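PDB 3LWU: succinylglutamate desuccinylase/aspartoacylase from Shewanella frigidimarina, which binds zinc and is probably a hydrolase acting on ester bonds, related to the succinylglutamate desuccinylase and aspartoacylase enzymes. Local coordinates for residues Ala298-Tyr310 / Tyr379-Ser391. Numbering follows the deposited sequence.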
ATOM      1  N   ALA A 298     -33.634  -5.101  23.976  1.00 20.44           N
ATOM      2  CA  ALA A 298     -33.465  -3.819  24.656  1.00 20.96           C
ATOM      3  C   ALA A 298     -34.591  -2.859  24.259  1.00 21.82           C
ATOM      4  O   ALA A 298     -35.164  -2.984  23.177  1.00 21.97           O
ATOM      5  CB  ALA A 298     -32.085  -3.203  24.330  1.00 19.79           C
ATOM      6  N   SER A 299     -34.909  -1.927  25.157  1.00 22.60           N
ATOM      7  CA  SER A 299     -35.881  -0.877  24.906  1.00 23.61           C
ATOM      8  C   SER A 299     -35.178   0.269  24.265  1.00 23.40           C
ATOM      9  O   SER A 299     -34.331   0.869  24.896  1.00 23.97           O
ATOM     10  CB  SER A 299     -36.482  -0.369  26.213  1.00 23.96           C
ATOM     11  OG  SER A 299     -37.443  -1.293  26.662  1.00 26.66           O
HETATM   12  N   MSE A 300     -35.522   0.575  23.022  1.00 23.62           N
HETATM   13  CA  MSE A 300     -34.924   1.710  22.323  1.00 24.00           C
HETATM   14  C   MSE A 300     -35.723   1.991  21.088  1.00 23.35           C
HETATM   15  O   MSE A 300     -36.381   1.114  20.557  1.00 23.16           O
HETATM   16  CB  MSE A 300     -33.459   1.428  21.914  1.00 24.27           C
HETATM   17  CG  MSE A 300     -33.272   0.149  21.121  1.00 26.51           C
HETATM   18 SE   MSE A 300     -31.397  -0.244  20.589  0.75 32.48          SE
HETATM   19  CE  MSE A 300     -31.607   0.172  18.808  1.00 23.27           C
ATOM     20  N   GLU A 301     -35.608   3.201  20.578  1.00 23.36           N
ATOM     21  CA  GLU A 301     -36.277   3.506  19.330  1.00 24.09           C
ATOM     22  C   GLU A 301     -35.538   2.860  18.168  1.00 22.67           C
ATOM     23  O   GLU A 301     -34.309   2.949  18.091  1.00 22.83           O
ATOM     24  CB  GLU A 301     -36.384   5.010  19.162  1.00 25.00           C
ATOM     25  CG  GLU A 301     -37.431   5.590  20.079  1.00 28.52           C
ATOM     26  CD  GLU A 301     -37.405   7.116  20.144  1.00 33.40           C
ATOM     27  OE1 GLU A 301     -36.373   7.741  19.820  1.00 35.76           O
ATOM     28  OE2 GLU A 301     -38.433   7.690  20.545  1.00 37.76           O
ATOM     29  N   ARG A 302     -36.295   2.180  17.305  1.00 20.52           N
ATOM     30  CA  ARG A 302     -35.762   1.488  16.156  1.00 20.26           C
ATOM     31  C   ARG A 302     -36.389   2.036  14.872  1.00 20.38           C
ATOM     32  O   ARG A 302     -37.601   2.239  14.850  1.00 19.49           O
ATOM     33  CB  ARG A 302     -36.050   0.001  16.285  1.00 19.58           C
ATOM     34  CG  ARG A 302     -35.223  -0.675  17.341  1.00 20.65           C
ATOM     35  CD  ARG A 302     -35.444  -2.181  17.346  1.00 19.51           C
ATOM     36  NE  ARG A 302     -34.661  -2.859  18.383  1.00 16.61           N
ATOM     37  CZ  ARG A 302     -34.935  -2.878  19.684  1.00 16.68           C
ATOM     38  NH1 ARG A 302     -35.991  -2.249  20.192  1.00 15.32           N
ATOM     39  NH2 ARG A 302     -34.133  -3.542  20.506  1.00 17.85           N
ATOM     40  N   PHE A 303     -35.573   2.281  13.834  1.00 19.64           N
ATOM     41  CA  PHE A 303     -36.042   2.827  12.549  1.00 20.28           C
ATOM     42  C   PHE A 303     -35.500   2.001  11.391  1.00 20.31           C
ATOM     43  O   PHE A 303     -34.600   1.184  11.568  1.00 20.43           O
ATOM     44  CB  PHE A 303     -35.619   4.292  12.326  1.00 20.60           C
ATOM     45  CG  PHE A 303     -35.985   5.237  13.452  1.00 22.74           C
ATOM     46  CD1 PHE A 303     -35.185   5.331  14.591  1.00 24.18           C
ATOM     47  CD2 PHE A 303     -37.108   6.062  13.356  1.00 26.67           C
ATOM     48  CE1 PHE A 303     -35.514   6.213  15.637  1.00 26.34           C
ATOM     49  CE2 PHE A 303     -37.458   6.951  14.408  1.00 26.23           C
ATOM     50  CZ  PHE A 303     -36.666   7.026  15.539  1.00 26.65           C
ATOM     51  N   GLY A 304     -36.064   2.205  10.207  1.00 20.62           N
ATOM     52  CA  GLY A 304     -35.591   1.531   8.991  1.00 20.34           C
ATOM     53  C   GLY A 304     -35.775   2.391   7.751  1.00 19.95           C
ATOM     54  O   GLY A 304     -36.481   3.398   7.818  1.00 19.91           O
ATOM     55  N   CYS A 305     -35.109   2.016   6.656  1.00 19.15           N
ATOM     56  CA  CYS A 305     -35.434   2.493   5.316  1.00 19.82           C
ATOM     57  C   CYS A 305     -35.192   1.395   4.303  1.00 19.56           C
ATOM     58  O   CYS A 305     -34.487   0.437   4.573  1.00 19.18           O
ATOM     59  CB  CYS A 305     -34.638   3.752   4.934  1.00 19.84           C
ATOM     60  SG  CYS A 305     -32.977   3.485   4.409  1.00 22.71           S
ATOM     61  N   TYR A 306     -35.797   1.509   3.139  1.00 20.55           N
ATOM     62  CA  TYR A 306     -35.556   0.533   2.088  1.00 21.49           C
ATOM     63  C   TYR A 306     -34.174   0.863   1.521  1.00 20.78           C
ATOM     64  O   TYR A 306     -33.741   2.014   1.584  1.00 19.92           O
ATOM     65  CB  TYR A 306     -36.661   0.580   1.027  1.00 22.25           C
ATOM     66  CG  TYR A 306     -38.007   0.133   1.570  1.00 26.36           C
ATOM     67  CD1 TYR A 306     -38.305  -1.209   1.684  1.00 28.57           C
ATOM     68  CD2 TYR A 306     -38.952   1.053   2.022  1.00 30.72           C
ATOM     69  CE1 TYR A 306     -39.491  -1.635   2.221  1.00 31.68           C
ATOM     70  CE2 TYR A 306     -40.160   0.638   2.548  1.00 33.21           C
ATOM     71  CZ  TYR A 306     -40.425  -0.716   2.640  1.00 33.78           C
ATOM     72  OH  TYR A 306     -41.614  -1.169   3.155  1.00 35.10           O
ATOM     73  N   LEU A 307     -33.484  -0.162   1.002  1.00 20.60           N
ATOM     74  CA  LEU A 307     -32.116  -0.044   0.521  1.00 20.05           C
ATOM     75  C   LEU A 307     -31.981   1.041  -0.528  1.00 20.57           C
ATOM     76  O   LEU A 307     -31.007   1.805  -0.509  1.00 20.65           O
ATOM     77  CB  LEU A 307     -31.621  -1.374  -0.036  1.00 19.92           C
ATOM     78  CG  LEU A 307     -30.179  -1.411  -0.528  1.00 20.82           C
ATOM     79  CD1 LEU A 307     -29.222  -1.188   0.637  1.00 20.62           C
ATOM     80  CD2 LEU A 307     -29.863  -2.731  -1.259  1.00 23.56           C
ATOM     81  N   LYS A 308     -32.955   1.115  -1.434  1.00 21.29           N
ATOM     82  CA  LYS A 308     -32.975   2.133  -2.493  1.00 22.62           C
ATOM     83  C   LYS A 308     -32.950   3.580  -1.955  1.00 22.07           C
ATOM     84  O   LYS A 308     -32.564   4.497  -2.688  1.00 23.09           O
ATOM     85  CB  LYS A 308     -34.198   1.952  -3.425  1.00 22.40           C
ATOM     86  CG  LYS A 308     -35.565   2.268  -2.761  1.00 25.01           C
ATOM     87  CD  LYS A 308     -36.791   2.041  -3.732  1.00 28.89           C
ATOM     88  CE  LYS A 308     -38.125   1.964  -2.935  1.00 31.49           C
ATOM     89  NZ  LYS A 308     -39.401   1.710  -3.745  1.00 32.51           N
ATOM     90  N   ASP A 309     -33.378   3.777  -0.706  1.00 20.73           N
ATOM     91  CA  ASP A 309     -33.363   5.096  -0.075  1.00 20.37           C
ATOM     92  C   ASP A 309     -32.074   5.403   0.724  1.00 20.16           C
ATOM     93  O   ASP A 309     -31.972   6.476   1.329  1.00 20.51           O
ATOM     94  CB  ASP A 309     -34.586   5.258   0.824  1.00 20.33           C
ATOM     95  CG  ASP A 309     -35.888   5.298   0.038  1.00 21.34           C
ATOM     96  OD1 ASP A 309     -35.861   5.812  -1.085  1.00 22.93           O
ATOM     97  OD2 ASP A 309     -36.938   4.838   0.530  1.00 22.97           O
ATOM     98  N   TYR A 310     -31.104   4.485   0.719  1.00 19.24           N
ATOM     99  CA  TYR A 310     -29.846   4.631   1.468  1.00 19.60           C
ATOM    100  C   TYR A 310     -28.843   5.098   0.427  1.00 20.28           C
ATOM    101  O   TYR A 310     -28.641   4.397  -0.552  1.00 20.12           O
ATOM    102  CB  TYR A 310     -29.435   3.277   2.036  1.00 18.76           C
ATOM    103  CG  TYR A 310     -28.211   3.214   2.921  1.00 18.71           C
ATOM    104  CD1 TYR A 310     -27.946   4.193   3.871  1.00 16.51           C
ATOM    105  CD2 TYR A 310     -27.350   2.112   2.856  1.00 16.97           C
ATOM    106  CE1 TYR A 310     -26.834   4.111   4.699  1.00 16.24           C
ATOM    107  CE2 TYR A 310     -26.256   2.011   3.667  1.00 15.64           C
ATOM    108  CZ  TYR A 310     -26.008   3.006   4.615  1.00 17.85           C
ATOM    109  OH  TYR A 310     -24.917   2.907   5.416  1.00 17.95           O
ATOM    110  N   TYR A 379     -20.234  10.483   3.090  1.00 17.19           N
ATOM    111  CA  TYR A 379     -21.204   9.841   3.953  1.00 17.18           C
ATOM    112  C   TYR A 379     -22.094   8.861   3.195  1.00 17.09           C
ATOM    113  O   TYR A 379     -22.326   8.982   1.976  1.00 17.60           O
ATOM    114  CB  TYR A 379     -22.186  10.853   4.571  1.00 16.85           C
ATOM    115  CG  TYR A 379     -21.768  11.613   5.814  1.00 16.89           C
ATOM    116  CD1 TYR A 379     -21.011  12.792   5.717  1.00 16.58           C
ATOM    117  CD2 TYR A 379     -22.233  11.236   7.086  1.00 15.96           C
ATOM    118  CE1 TYR A 379     -20.663  13.517   6.848  1.00 16.46           C
ATOM    119  CE2 TYR A 379     -21.868  11.960   8.236  1.00 14.98           C
ATOM    120  CZ  TYR A 379     -21.086  13.108   8.106  1.00 15.16           C
ATOM    121  OH  TYR A 379     -20.742  13.880   9.205  1.00 13.21           O
ATOM    122  N   LYS A 380     -22.680   7.948   3.956  1.00 16.30           N
ATOM    123  CA  LYS A 380     -23.905   7.268   3.536  1.00 15.56           C
ATOM    124  C   LYS A 380     -25.014   7.688   4.479  1.00 14.93           C
ATOM    125  O   LYS A 380     -24.814   7.697   5.708  1.00 15.01           O
ATOM    126  CB  LYS A 380     -23.749   5.766   3.560  1.00 14.94           C
ATOM    127  CG  LYS A 380     -22.784   5.175   2.541  1.00 17.99           C
ATOM    128  CD  LYS A 380     -23.352   3.840   2.210  1.00 23.97           C
ATOM    129  CE  LYS A 380     -22.412   2.778   1.787  1.00 27.46           C
ATOM    130  NZ  LYS A 380     -23.364   1.610   1.640  1.00 24.96           N
ATOM    131  N   VAL A 381     -26.159   8.057   3.912  1.00 14.03           N
ATOM    132  CA  VAL A 381     -27.253   8.582   4.671  1.00 14.93           C
ATOM    133  C   VAL A 381     -28.565   7.854   4.285  1.00 16.04           C
ATOM    134  O   VAL A 381     -28.765   7.474   3.131  1.00 15.32           O
ATOM    135  CB  VAL A 381     -27.406  10.105   4.451  1.00 15.03           C
ATOM    136  CG1 VAL A 381     -26.064  10.858   4.732  1.00 15.50           C
ATOM    137  CG2 VAL A 381     -27.954  10.401   3.048  1.00 15.24           C
HETATM  138  N   MSE A 382     -29.428   7.645   5.263  1.00 16.44           N
HETATM  139  CA  MSE A 382     -30.728   7.064   5.015  1.00 18.24           C
HETATM  140  C   MSE A 382     -31.711   8.200   4.771  1.00 17.78           C
HETATM  141  O   MSE A 382     -31.670   9.239   5.459  1.00 17.24           O
HETATM  142  CB  MSE A 382     -31.210   6.256   6.217  1.00 17.95           C
HETATM  143  CG  MSE A 382     -30.402   5.052   6.547  1.00 20.56           C
HETATM  144 SE   MSE A 382     -31.235   4.212   8.072  0.75 27.10          SE
HETATM  145  CE  MSE A 382     -30.355   2.507   8.013  1.00 27.79           C
ATOM    146  N   THR A 383     -32.593   7.991   3.811  1.00 17.80           N
ATOM    147  CA  THR A 383     -33.665   8.936   3.531  1.00 18.14           C
ATOM    148  C   THR A 383     -34.998   8.166   3.631  1.00 19.15           C
ATOM    149  O   THR A 383     -35.012   6.940   3.637  1.00 18.46           O
ATOM    150  CB  THR A 383     -33.495   9.582   2.112  1.00 18.05           C
ATOM    151  OG1 THR A 383     -33.547   8.562   1.113  1.00 15.02           O
ATOM    152  CG2 THR A 383     -32.148  10.286   1.985  1.00 17.37           C
ATOM    153  N   ASN A 384     -36.110   8.889   3.719  1.00 20.44           N
ATOM    154  CA  ASN A 384     -37.422   8.256   3.841  1.00 21.49           C
ATOM    155  C   ASN A 384     -37.426   7.220   4.984  1.00 21.78           C
ATOM    156  O   ASN A 384     -37.848   6.075   4.811  1.00 21.60           O
ATOM    157  CB  ASN A 384     -37.831   7.647   2.494  1.00 21.84           C
ATOM    158  CG  ASN A 384     -38.015   8.718   1.415  1.00 23.31           C
ATOM    159  OD1 ASN A 384     -38.529   9.789   1.690  1.00 26.39           O
ATOM    160  ND2 ASN A 384     -37.596   8.431   0.209  1.00 22.71           N
ATOM    161  N   VAL A 385     -36.916   7.651   6.137  1.00 21.94           N
ATOM    162  CA  VAL A 385     -36.782   6.807   7.310  1.00 22.05           C
ATOM    163  C   VAL A 385     -38.131   6.751   8.009  1.00 23.35           C
ATOM    164  O   VAL A 385     -38.902   7.687   7.952  1.00 23.27           O
ATOM    165  CB  VAL A 385     -35.692   7.369   8.261  1.00 21.97           C
ATOM    166  CG1 VAL A 385     -35.542   6.535   9.512  1.00 19.80           C
ATOM    167  CG2 VAL A 385     -34.357   7.442   7.544  1.00 21.55           C
ATOM    168  N   PHE A 386     -38.414   5.627   8.650  1.00 25.05           N
ATOM    169  CA  PHE A 386     -39.644   5.422   9.414  1.00 26.12           C
ATOM    170  C   PHE A 386     -39.402   4.516  10.626  1.00 27.54           C
ATOM    171  O   PHE A 386     -38.469   3.716  10.619  1.00 27.33           O
ATOM    172  CB  PHE A 386     -40.717   4.798   8.511  1.00 25.96           C
ATOM    173  CG  PHE A 386     -40.231   3.624   7.700  1.00 25.68           C
ATOM    174  CD1 PHE A 386     -40.191   2.351   8.249  1.00 26.96           C
ATOM    175  CD2 PHE A 386     -39.829   3.789   6.385  1.00 26.96           C
ATOM    176  CE1 PHE A 386     -39.750   1.262   7.495  1.00 27.71           C
ATOM    177  CE2 PHE A 386     -39.403   2.708   5.618  1.00 27.79           C
ATOM    178  CZ  PHE A 386     -39.350   1.440   6.181  1.00 27.92           C
ATOM    179  N   PRO A 387     -40.236   4.639  11.676  1.00 30.14           N
ATOM    180  CA  PRO A 387     -40.143   3.695  12.796  1.00 31.61           C
ATOM    181  C   PRO A 387     -40.484   2.271  12.356  1.00 33.32           C
ATOM    182  O   PRO A 387     -41.398   2.085  11.579  1.00 32.69           O
ATOM    183  CB  PRO A 387     -41.194   4.217  13.792  1.00 31.47           C
ATOM    184  CG  PRO A 387     -41.452   5.649  13.374  1.00 31.27           C
ATOM    185  CD  PRO A 387     -41.326   5.615  11.882  1.00 30.43           C
ATOM    186  N   LEU A 388     -39.713   1.294  12.824  1.00 36.41           N
ATOM    187  CA  LEU A 388     -39.956  -0.122  12.532  1.00 39.27           C
ATOM    188  C   LEU A 388     -41.179  -0.570  13.278  1.00 41.82           C
ATOM    189  O   LEU A 388     -41.966  -1.388  12.782  1.00 42.27           O
ATOM    190  CB  LEU A 388     -38.804  -1.017  13.040  1.00 39.24           C
ATOM    191  CG  LEU A 388     -37.550  -1.256  12.206  1.00 40.22           C
ATOM    192  CD1 LEU A 388     -36.692  -2.353  12.872  1.00 41.21           C
ATOM    193  CD2 LEU A 388     -37.905  -1.629  10.776  1.00 41.82           C
ATOM    194  N   GLN A 389     -41.312  -0.034  14.486  1.00 45.07           N
ATOM    195  CA  GLN A 389     -42.205  -0.581  15.498  1.00 48.09           C
ATOM    196  C   GLN A 389     -43.072   0.525  16.103  1.00 49.85           C
ATOM    197  O   GLN A 389     -43.156   0.650  17.336  1.00 51.03           O
ATOM    198  CB  GLN A 389     -41.345  -1.268  16.580  1.00 48.57           C
ATOM    199  CG  GLN A 389     -41.410  -2.787  16.578  1.00 49.99           C
ATOM    200  CD  GLN A 389     -42.328  -3.298  17.649  1.00 52.17           C
ATOM    201  OE1 GLN A 389     -41.870  -3.759  18.695  1.00 54.37           O
ATOM    202  NE2 GLN A 389     -43.641  -3.189  17.418  1.00 53.43           N
ATOM    203  N   PRO A 390     -43.768   1.295  15.241  1.00 51.51           N
ATOM    204  CA  PRO A 390     -44.369   2.568  15.659  1.00 52.33           C
ATOM    205  C   PRO A 390     -45.184   2.408  16.929  1.00 53.03           C
ATOM    206  O   PRO A 390     -45.994   1.487  17.002  1.00 53.18           O
ATOM    207  CB  PRO A 390     -45.286   2.939  14.482  1.00 52.34           C
ATOM    208  CG  PRO A 390     -44.837   2.079  13.342  1.00 51.99           C
ATOM    209  CD  PRO A 390     -44.357   0.820  13.973  1.00 51.70           C
ATOM    210  N   SER A 391     -44.937   3.281  17.908  1.00 53.93           N
ATOM    211  CA  SER A 391     -45.588   3.222  19.226  1.00 54.76           C
ATOM    212  C   SER A 391     -45.663   4.607  19.884  1.00 54.87           C
ATOM    213  O   SER A 391     -44.686   5.369  19.834  1.00 55.21           O
ATOM    214  CB  SER A 391     -44.824   2.263  20.150  1.00 54.93           C
ATOM    215  OG  SER A 391     -45.599   1.959  21.302  1.00 55.67           O
ATOM    216  OXT SER A 391     -46.677   4.981  20.483  1.00 54.54           O
TER
HETATM  217  O   HOH W   1     -37.461   3.985   2.909  1.00 13.22           O
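Swung away from its backbone N (chi1 -176°), the ring of Tyr310 reaches the bent Lys380 chain, whose CD lies 3.7 Å from Tyr310 CZ, while Tyr310 CD1 meets CG of selenomethionine Met382. In Thr383, OG1 sits between N and the carbonyl carbon (chi1 61°); carried on CB, it is near enough to the residue's own N-H for both to meet one oxygen: Asp309 O takes Thr383 OG1 in its carbonyl plane at 2.6 Å and Thr383 N at 3.0 Å. Asp309 OD1 takes a weak bond from Asn384 ND2, and OD2 accepts one from a water that also links Tyr306 N and Asn384 O. Two short antiparallel pairings, Phe303-Gly304 with Phe386-Pro387 and Tyr310 with Met382, are offset by two residues across turn 307-309; in the first, Gly304 N meets Phe386 O at 2.9 Å and Phe386 N meets Gly304 O at 3.1 Å. A CB on Gly304 would crowd Leu388 CD2, so glycine fits. Tyr310 OH and Lys380 NZ, about 10 Å from the zinc, both hydrogen-bond to one oxygen of an unidentified molecule, probably from the crystallisation liquor. A serine in place of Tyr310 would probably lose that OH bond and open a gap where Lys380 CB and CD pack on the ring. Strand 303-306 runs between strands 218-222 and 386-387, while strand 377-382 pairs with 310-314 and 362-366.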